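Local coordinates for protein chintase (Rhizomucor miehei, PDB 5YUQ) that hydrolyses chitin as a family 18 glycoside hydrolase with a TIM-barrel fold and a tunnel-shaped active site, at residues A[49-52]-A[53-57]; A[126-129]-A[130-134]; A[326-329]-A[330-333]; A[360-363]-A[364-368]. All coordinates share one frame; numbering follows the deposited sequence.

Interaction 1 of 4, residues A[49-52]-A[53-57]; sequences VVQE and AHSRG
The last turn of helix 43-55, closed by a Schellman motif at Gly57, brings Val50 and His54 together one turn apart. Their side chains lie side by side and point the same way. CG1 of Val50 touches CE1 of the imidazole at 3.5 Å. This methyl is anti to the Val50 backbone N (chi1 171°), which turns it to the carbonyl end of the residue and the oncoming turn. Val50 O lies over one face of the His54 ring, 3.4 Å from CG. The same oxygen accepts the helical bond from His54 N at 2.9 Å. The far ring nitrogen, NE2, is hydrogen-bonded to Asp100, which would help hold the ring in this rotation. On the exposed side, Gln51 NE2 comes within 3.2 Å of Ser55 OG, and Gln51 O takes a bond from Ser55 N at 2.9 Å. Gly57 has positive phi (69°). Gly57 N bonds to His54 O, and Lys58 N bonds to Ala53 O. These bonds end the helix and release the chain toward strand 59-65. Ile60 of that strand packs against Val49, Val50 and His54, so the inner side of the helix rests on the strand that follows it. Trp19 of a loop touches the side chains of Glu52, Ala53 and Arg56.

Interaction 2 of 4, residues A[126-129]-A[130-134]; sequences ANYL and KLFKA
Leu129 O receives the helical bond of Lys133 N at 2.9 Å, with an N-H...O angle of 162°. CG of Lys133 also approaches this oxygen at 3.3 Å. The lysine chain is extended beyond CG and slants across Leu129, so that CE rests 3.9 Å from Leu129 CG. One turn of the helix thus pairs an aliphatic branch with the methylene shaft of a lysine. Around the helix, Tyr128 and Phe132 lie side by side and point the same way. CE2 of Phe132 stands over one face of the tyrosine ring, toward its rim, 3.9 Å from Tyr128 CE1. The ring centroids are 5.5 Å apart and the planes are inclined at 42°, an oblique pair. With chi1 at -153° the ring leaves on the carbonyl side of Tyr128, toward the next turn. CD2 of Leu131 approaches the same ring at its edge, 4.4 Å from CD1. The phenol oxygen is hydrogen-bonded to Thr147 OG1 and Trp106 N, and the ring meets Trp106 edge-to-face. The helix belongs to the beta-alpha-beta unit of strand 101-105, helix 124-139 and strand 144-149. Tyr128 ties it to the barrel strands. Leu131 faces helices 73-78 and 80-97, while Leu129 and Phe132 pack on helix 168-172.

Interaction 3 of 4, residues A[326-329]-A[330-333]; sequences FDDA and ASLQ
Asp327 and Asp328 both approach Ser331, and between them they give the serine hydroxyl an acceptor and a donor. Asp327 CG is anti to its carbonyl carbon, beside the backbone N (chi1 -87°), and this sets OD1 beside Ser331. The hydroxyl donates to OD1 at 2.6 Å. It meets the oxygen on its anti side, 32° out of the carboxylate plane. Ser331 OG in turn accepts from Asp328 N at 2.9 Å, so it bridges the side chain of one aspartate and the backbone of the next. The Asp328 side chain leaves roughly at right angles to that of Asp327, and its carboxylate sits at the start of the helix. Its OD1 receives Ser331 N at 3.0 Å, nearly along the C-O axis and with an N-H...O angle of 169°. Leu332 crosses Asp327 at about a right angle, with CD2 3.9 Å from Asp327 CB. Its backbone N bonds to Asp328 O at 3.0 Å, the first turn of the helix. Asp327 OD1 also forms a salt bridge with Lys335, one turn beyond Ser331; this second partner would be expected to stabilise the charged carboxylate. Pro313 of strand 312-317 packs against Phe326, Asp328 and Ser331, and Leu332 reaches Val232 and Phe234 of strand 228-240. The reciprocal bonds of Asp328 and Ser331 are a capping box, with Asp328 as N-cap of helix 329-341.

Interaction 4 of 4, residues A[360-363]-A[364-368]; sequences TLLN and ALQDI
Leu362 O is gripped by two donors from the residues that follow, Leu365 N and Gln366 NE2, each at 3.0 Å. They reach it from opposite faces of its carbonyl plane. The hydrogen bond from the Gln366 side-chain amide is almost straight, with an N-H...O angle of 178°, and the oxygen lies in the plane of that amide. The glutamine chain is bent at chi2 (-59°), which folds the amide back over the preceding turn. NE2 also lies 3.9 Å from CD1 of Leu362, whose side chain runs obliquely to it. Next to this, Gln366 N bonds to Asn363 O at 3.2 Å and closes a type I beta turn from Asn363 to Gln366. Ala364 N still bonds to Thr360 O, at 3.2 Å. Farther out, Asn363 OD1 takes a bond from the ammonium of Lys21. Asp355 holds Leu361 N and Leu362 N at the start of the helix. Leu362 and Leu365 both pack on Leu4 of strand 4-9. Gln366 NE2 donates to Lys21 O as well as to Leu362 O, while OE1 accepts from Arg369. The flip and rotation of the amide are therefore probably fixed, and it links this turn to the loop at Lys21.

Overall arrangement
The four contacts come in series along the chain, each within or at an end of a helical segment. Interactions 1 and 2 lie on helices 43-55 and 124-139, with centres 29 Å apart, and both helices pack outside the strands of the TIM barrel. Interaction 3 starts helix 329-341, and its centre is 35 Å from that of interaction 2, on the opposite side of the chain's centre. Interactions 3 and 4 touch, with centres 9 Å apart. Gln333 NE2, which also bonds to Asp337, probably bonds to Asp367 OD2, and Leu332 packs on Leu361. The C-terminal turns are thus fastened to helix 329-341, and both contacts reach strand 228-240 of the barrel.

Interaction 1 of 4, residues A[49-52]-A[53-57]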
loop_
_atom_site.group_PDB
_atom_site.type_symbol
_atom_site.label_atom_id
_atom_site.label_comp_id
_atom_site.label_asym_id
_atom_site.label_seq_id
_atom_site.Cartn_x
_atom_site.Cartn_y
_atom_site.Cartn_z
ATOM N N VAL A 49 1.993 18.224 11.328
ATOM C CA VAL A 49 1.847 16.833 11.743
ATOM C C VAL A 49 3.095 16.306 12.437
ATOM O O VAL A 49 2.991 15.548 13.399
ATOM C CB VAL A 49 1.442 15.915 10.553
ATOM C CG1 VAL A 49 1.336 14.460 11.010
ATOM C CG2 VAL A 49 0.112 16.379 9.986
ATOM N N VAL A 50 4.276 16.719 11.974
ATOM C CA VAL A 50 5.514 16.336 12.652
ATOM C C VAL A 50 5.527 16.856 14.087
ATOM O O VAL A 50 5.862 16.134 15.025
ATOM C CB VAL A 50 6.774 16.834 11.909
ATOM C CG1 VAL A 50 8.012 16.611 12.762
ATOM C CG2 VAL A 50 6.928 16.102 10.582
ATOM N N GLN A 51 5.145 18.116 14.259
ATOM C CA GLN A 51 5.095 18.698 15.588
ATOM C C GLN A 51 4.112 17.942 16.490
ATOM O O GLN A 51 4.417 17.645 17.646
ATOM C CB GLN A 51 4.742 20.185 15.507
ATOM C CG GLN A 51 4.760 20.875 16.860
ATOM C CD GLN A 51 6.123 20.777 17.522
ATOM O OE1 GLN A 51 7.086 21.423 17.095
ATOM N NE2 GLN A 51 6.218 19.949 18.558
ATOM N N GLU A 52 2.937 17.616 15.961
ATOM C CA GLU A 52 1.952 16.862 16.728
ATOM C C GLU A 52 2.479 15.494 17.099
ATOM O O GLU A 52 2.337 15.057 18.232
ATOM C CB GLU A 52 0.638 16.716 15.948
ATOM C CG GLU A 52 -0.084 18.014 15.701
ATOM C CD GLU A 52 -1.416 17.821 15.008
ATOM O OE1 GLU A 52 -2.102 18.838 14.748
ATOM O OE2 GLU A 52 -1.778 16.657 14.728
ATOM N N ALA A 53 3.077 14.802 16.133
ATOM C CA ALA A 53 3.623 13.479 16.404
ATOM C C ALA A 53 4.673 13.539 17.498
ATOM O O ALA A 53 4.682 12.726 18.419
ATOM C CB ALA A 53 4.218 12.885 15.139
ATOM N N HIS A 54 5.568 14.509 17.388
ATOM C CA HIS A 54 6.673 14.610 18.324
ATOM C C HIS A 54 6.214 15.041 19.713
ATOM O O HIS A 54 6.747 14.565 20.708
ATOM C CB HIS A 54 7.772 15.507 17.752
ATOM C CG HIS A 54 8.524 14.852 16.628
ATOM N ND1 HIS A 54 9.432 15.531 15.844
ATOM C CD2 HIS A 54 8.499 13.583 16.175
ATOM C CE1 HIS A 54 9.935 14.694 14.946
ATOM N NE2 HIS A 54 9.391 13.506 15.130
ATOM N N SER A 55 5.205 15.902 19.776
ATOM C CA SER A 55 4.620 16.284 21.060
ATOM C C SER A 55 4.019 15.074 21.777
ATOM O O SER A 55 3.926 15.049 23.005
ATOM C CB SER A 55 3.543 17.355 20.865
ATOM O OG SER A 55 4.113 18.601 20.496
ATOM N N ARG A 56 3.582 14.099 20.979
ATOM C CA ARG A 56 2.977 12.881 21.445
ATOM C C ARG A 56 3.937 11.683 21.515
ATOM O O ARG A 56 3.539 10.600 21.765
ATOM C CB ARG A 56 1.681 12.559 20.661
ATOM C CG ARG A 56 0.884 13.801 20.245
ATOM C CD ARG A 56 -0.519 14.060 20.858
ATOM N NE ARG A 56 -0.830 12.938 21.668
ATOM C CZ ARG A 56 -2.027 12.454 21.933
ATOM N NH1 ARG A 56 -3.111 13.022 21.486
ATOM N NH2 ARG A 56 -2.119 11.385 22.662
ATOM N N GLY A 57 5.218 11.957 21.298
ATOM C CA GLY A 57 6.265 10.954 21.388
ATOM C C GLY A 57 6.206 9.914 20.284
ATOM O O GLY A 57 6.681 8.789 20.446
#

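Interaction 2 of 4, residues A[126-129]-A[130-134]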
loop_
_atom_site.group_PDB
_atom_site.type_symbol
_atom_site.label_atom_id
_atom_site.label_comp_id
_atom_site.label_asym_id
_atom_site.label_seq_id
_atom_site.Cartn_x
_atom_site.Cartn_y
_atom_site.Cartn_z
ATOM N N ALA A 126 19.112 -2.745 -8.065
ATOM C CA ALA A 126 20.444 -2.525 -7.502
ATOM C C ALA A 126 20.622 -1.052 -7.123
ATOM O O ALA A 126 21.226 -0.728 -6.097
ATOM C CB ALA A 126 21.517 -2.953 -8.499
ATOM N N ASN A 127 20.101 -0.165 -7.968
ATOM C CA ASN A 127 20.236 1.269 -7.740
ATOM C C ASN A 127 19.395 1.730 -6.562
ATOM O O ASN A 127 19.771 2.658 -5.846
ATOM C CB ASN A 127 19.850 2.054 -9.001
ATOM C CG ASN A 127 20.876 1.913 -10.111
ATOM O OD1 ASN A 127 22.017 1.500 -9.876
ATOM N ND2 ASN A 127 20.479 2.272 -11.322
ATOM N N TYR A 128 18.252 1.079 -6.371
ATOM C CA TYR A 128 17.391 1.347 -5.224
ATOM C C TYR A 128 18.150 1.039 -3.947
ATOM O O TYR A 128 18.133 1.814 -2.994
ATOM C CB TYR A 128 16.167 0.440 -5.293
ATOM C CG TYR A 128 14.893 0.921 -4.641
ATOM C CD1 TYR A 128 14.776 2.184 -4.069
ATOM C CD2 TYR A 128 13.789 0.087 -4.612
ATOM C CE1 TYR A 128 13.556 2.599 -3.496
ATOM C CE2 TYR A 128 12.581 0.486 -4.049
ATOM C CZ TYR A 128 12.478 1.733 -3.485
ATOM O OH TYR A 128 11.271 2.099 -2.942
ATOM N N LEU A 129 18.832 -0.104 -3.924
ATOM C CA LEU A 129 19.645 -0.453 -2.765
ATOM C C LEU A 129 20.780 0.546 -2.578
ATOM O O LEU A 129 21.066 0.957 -1.452
ATOM C CB LEU A 129 20.189 -1.881 -2.880
ATOM C CG LEU A 129 21.056 -2.337 -1.699
ATOM C CD1 LEU A 129 20.308 -2.123 -0.389
ATOM C CD2 LEU A 129 21.426 -3.792 -1.871
ATOM N N LYS A 130 21.402 0.958 -3.681
ATOM C CA LYS A 130 22.452 1.968 -3.605
ATOM C C LYS A 130 21.914 3.231 -2.944
ATOM O O LYS A 130 22.591 3.850 -2.130
ATOM C CB LYS A 130 22.998 2.296 -4.990
ATOM C CG LYS A 130 24.425 2.790 -4.943
ATOM C CD LYS A 130 25.015 2.955 -6.333
ATOM C CE LYS A 130 26.496 3.327 -6.236
ATOM N NZ LYS A 130 27.045 3.931 -7.491
ATOM N N LEU A 131 20.690 3.597 -3.294
ATOM C CA LEU A 131 20.048 4.750 -2.679
ATOM C C LEU A 131 19.890 4.578 -1.175
ATOM O O LEU A 131 20.206 5.486 -0.411
ATOM C CB LEU A 131 18.691 5.006 -3.333
ATOM C CG LEU A 131 17.824 6.093 -2.693
ATOM C CD1 LEU A 131 18.553 7.421 -2.694
ATOM C CD2 LEU A 131 16.524 6.188 -3.468
ATOM N N PHE A 132 19.404 3.422 -0.734
ATOM C CA PHE A 132 19.251 3.203 0.698
ATOM C C PHE A 132 20.590 3.223 1.416
ATOM O O PHE A 132 20.697 3.733 2.531
ATOM C CB PHE A 132 18.526 1.892 0.973
ATOM C CG PHE A 132 17.035 2.024 0.985
ATOM C CD1 PHE A 132 16.397 2.690 2.018
ATOM C CD2 PHE A 132 16.276 1.473 -0.030
ATOM C CE1 PHE A 132 15.009 2.808 2.040
ATOM C CE2 PHE A 132 14.883 1.583 -0.016
ATOM C CZ PHE A 132 14.254 2.253 1.030
ATOM N N LYS A 133 21.613 2.669 0.780
ATOM C CA LYS A 133 22.941 2.699 1.380
ATOM C C LYS A 133 23.457 4.116 1.532
ATOM O O LYS A 133 24.059 4.455 2.548
ATOM C CB LYS A 133 23.932 1.890 0.551
ATOM C CG LYS A 133 23.669 0.407 0.573
ATOM C CD LYS A 133 24.764 -0.303 -0.204
ATOM C CE LYS A 133 24.576 -1.798 -0.213
ATOM N NZ LYS A 133 25.549 -2.414 -1.165
ATOM N N ALA A 134 23.239 4.935 0.513
ATOM C CA ALA A 134 23.649 6.332 0.577
ATOM C C ALA A 134 22.897 7.069 1.682
ATOM O O ALA A 134 23.481 7.856 2.424
ATOM C CB ALA A 134 23.425 7.008 -0.755
#

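Interaction 3 of 4, residues A[326-329]-A[330-333]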
loop_
_atom_site.group_PDB
_atom_site.type_symbol
_atom_site.label_atom_id
_atom_site.label_comp_id
_atom_site.label_asym_id
_atom_site.label_seq_id
_atom_site.Cartn_x
_atom_site.Cartn_y
_atom_site.Cartn_z
ATOM N N PHE A 326 -13.990 -6.182 0.482
ATOM C CA PHE A 326 -13.520 -5.230 1.485
ATOM C C PHE A 326 -12.865 -5.898 2.676
ATOM O O PHE A 326 -12.654 -7.109 2.668
ATOM C CB PHE A 326 -14.636 -4.252 1.915
ATOM C CG PHE A 326 -15.821 -4.890 2.620
ATOM C CD1 PHE A 326 -16.736 -5.670 1.922
ATOM C CD2 PHE A 326 -16.048 -4.644 3.978
ATOM C CE1 PHE A 326 -17.841 -6.227 2.569
ATOM C CE2 PHE A 326 -17.149 -5.197 4.629
ATOM C CZ PHE A 326 -18.048 -5.984 3.928
ATOM N N ASP A 327 -12.507 -5.096 3.675
ATOM C CA ASP A 327 -12.001 -5.626 4.929
ATOM C C ASP A 327 -12.773 -5.028 6.077
ATOM O O ASP A 327 -13.143 -3.853 6.043
ATOM C CB ASP A 327 -10.513 -5.342 5.083
ATOM C CG ASP A 327 -9.675 -6.406 4.435
ATOM O OD1 ASP A 327 -9.389 -7.418 5.111
ATOM O OD2 ASP A 327 -9.337 -6.259 3.240
ATOM N N ASP A 328 -13.046 -5.856 7.078
ATOM C CA ASP A 328 -13.782 -5.401 8.250
ATOM C C ASP A 328 -13.003 -5.748 9.508
ATOM O O ASP A 328 -11.829 -6.113 9.434
ATOM C CB ASP A 328 -15.204 -5.977 8.280
ATOM C CG ASP A 328 -15.238 -7.493 8.172
ATOM O OD1 ASP A 328 -14.186 -8.139 8.320
ATOM O OD2 ASP A 328 -16.344 -8.053 7.956
ATOM N N ALA A 329 -13.628 -5.620 10.672
ATOM C CA ALA A 329 -12.889 -5.879 11.899
ATOM C C ALA A 329 -12.411 -7.321 11.938
ATOM O O ALA A 329 -11.279 -7.586 12.347
ATOM C CB ALA A 329 -13.729 -5.557 13.113
ATOM N N ALA A 330 -13.264 -8.245 11.503
ATOM C CA ALA A 330 -12.915 -9.664 11.532
ATOM C C ALA A 330 -11.735 -9.981 10.621
ATOM O O ALA A 330 -10.782 -10.650 11.032
ATOM C CB ALA A 330 -14.115 -10.513 11.143
ATOM N N SER A 331 -11.798 -9.524 9.375
ATOM C CA SER A 331 -10.744 -9.839 8.423
ATOM C C SER A 331 -9.427 -9.162 8.799
ATOM O O SER A 331 -8.367 -9.745 8.608
ATOM C CB SER A 331 -11.159 -9.486 6.993
ATOM O OG SER A 331 -11.274 -8.089 6.835
ATOM N N LEU A 332 -9.487 -7.948 9.348
ATOM C CA LEU A 332 -8.253 -7.292 9.796
ATOM C C LEU A 332 -7.654 -8.020 10.997
ATOM O O LEU A 332 -6.429 -8.204 11.079
ATOM C CB LEU A 332 -8.480 -5.813 10.117
ATOM C CG LEU A 332 -8.740 -4.910 8.906
ATOM C CD1 LEU A 332 -8.773 -3.452 9.342
ATOM C CD2 LEU A 332 -7.681 -5.128 7.815
ATOM N N GLN A 333 -8.514 -8.454 11.915
ATOM C CA GLN A 333 -8.054 -9.266 13.036
ATOM C C GLN A 333 -7.354 -10.514 12.503
ATOM O O GLN A 333 -6.305 -10.908 13.009
ATOM C CB GLN A 333 -9.224 -9.667 13.942
ATOM C CG GLN A 333 -8.785 -10.515 15.141
ATOM C CD GLN A 333 -7.933 -9.740 16.126
ATOM O OE1 GLN A 333 -8.327 -8.681 16.609
ATOM N NE2 GLN A 333 -6.747 -10.269 16.432
#

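Interaction 4 of 4, residues A[360-363]-A[364-368]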
loop_
_atom_site.group_PDB
_atom_site.type_symbol
_atom_site.label_atom_id
_atom_site.label_comp_id
_atom_site.label_asym_id
_atom_site.label_seq_id
_atom_site.Cartn_x
_atom_site.Cartn_y
_atom_site.Cartn_z
ATOM N N THR A 360 -13.129 1.808 14.214
ATOM C CA THR A 360 -13.423 0.380 14.094
ATOM C C THR A 360 -12.255 -0.422 13.513
ATOM O O THR A 360 -11.840 -1.429 14.087
ATOM C CB THR A 360 -14.667 0.126 13.234
ATOM O OG1 THR A 360 -15.800 0.768 13.834
ATOM C CG2 THR A 360 -14.947 -1.366 13.131
ATOM N N LEU A 361 -11.730 0.022 12.375
ATOM C CA LEU A 361 -10.646 -0.713 11.725
ATOM C C LEU A 361 -9.315 -0.558 12.446
ATOM O O LEU A 361 -8.562 -1.517 12.552
ATOM C CB LEU A 361 -10.510 -0.320 10.256
ATOM C CG LEU A 361 -11.763 -0.579 9.417
ATOM C CD1 LEU A 361 -11.401 -0.428 7.960
ATOM C CD2 LEU A 361 -12.343 -1.961 9.692
ATOM N N LEU A 362 -9.019 0.633 12.955
ATOM C CA LEU A 362 -7.759 0.820 13.677
ATOM C C LEU A 362 -7.761 0.030 14.982
ATOM O O LEU A 362 -6.749 -0.561 15.356
ATOM C CB LEU A 362 -7.481 2.304 13.927
ATOM C CG LEU A 362 -6.172 2.679 14.634
ATOM C CD1 LEU A 362 -4.958 2.115 13.902
ATOM C CD2 LEU A 362 -6.063 4.190 14.769
ATOM N N ASN A 363 -8.913 -0.017 15.646
ATOM C CA ASN A 363 -9.058 -0.856 16.828
ATOM C C ASN A 363 -8.802 -2.320 16.509
ATOM O O ASN A 363 -8.236 -3.044 17.316
ATOM C CB ASN A 363 -10.452 -0.693 17.439
ATOM C CG ASN A 363 -10.614 0.631 18.143
ATOM O OD1 ASN A 363 -9.632 1.320 18.415
ATOM N ND2 ASN A 363 -11.847 0.987 18.465
ATOM N N ALA A 364 -9.220 -2.752 15.323
ATOM C CA ALA A 364 -9.026 -4.136 14.893
ATOM C C ALA A 364 -7.558 -4.512 14.731
ATOM O O ALA A 364 -7.215 -5.688 14.639
ATOM C CB ALA A 364 -9.774 -4.385 13.583
ATOM N N LEU A 365 -6.688 -3.511 14.682
ATOM C CA LEU A 365 -5.271 -3.777 14.488
ATOM C C LEU A 365 -4.490 -3.811 15.794
ATOM O O LEU A 365 -3.319 -4.164 15.781
ATOM C CB LEU A 365 -4.649 -2.736 13.551
ATOM C CG LEU A 365 -5.216 -2.678 12.134
ATOM C CD1 LEU A 365 -4.478 -1.631 11.294
ATOM C CD2 LEU A 365 -5.135 -4.049 11.485
ATOM N N GLN A 366 -5.122 -3.465 16.913
ATOM C CA GLN A 366 -4.352 -3.235 18.137
ATOM C C GLN A 366 -3.560 -4.421 18.665
ATOM O O GLN A 366 -2.549 -4.225 19.326
ATOM C CB GLN A 366 -5.231 -2.624 19.236
ATOM C CG GLN A 366 -5.770 -1.263 18.843
ATOM C CD GLN A 366 -4.657 -0.279 18.534
ATOM O OE1 GLN A 366 -3.823 0.021 19.391
ATOM N NE2 GLN A 366 -4.636 0.228 17.305
ATOM N N ASP A 367 -3.979 -5.644 18.365
ATOM C CA ASP A 367 -3.251 -6.801 18.882
ATOM C C ASP A 367 -1.817 -6.895 18.365
ATOM O O ASP A 367 -1.014 -7.631 18.921
ATOM C CB ASP A 367 -3.998 -8.113 18.614
ATOM C CG ASP A 367 -5.224 -8.275 19.485
ATOM O OD1 ASP A 367 -5.351 -7.537 20.485
ATOM O OD2 ASP A 367 -6.062 -9.149 19.173
ATOM N N ILE A 368 -1.493 -6.164 17.303
ATOM C CA ILE A 368 -0.132 -6.179 16.780
ATOM C C ILE A 368 0.817 -5.436 17.711
ATOM O O ILE A 368 2.020 -5.698 17.698
ATOM C CB ILE A 368 -0.048 -5.578 15.348
ATOM C CG1 ILE A 368 1.239 -6.021 14.642
ATOM C CG2 ILE A 368 -0.095 -4.067 15.396
ATOM C CD1 ILE A 368 1.281 -7.499 14.306
#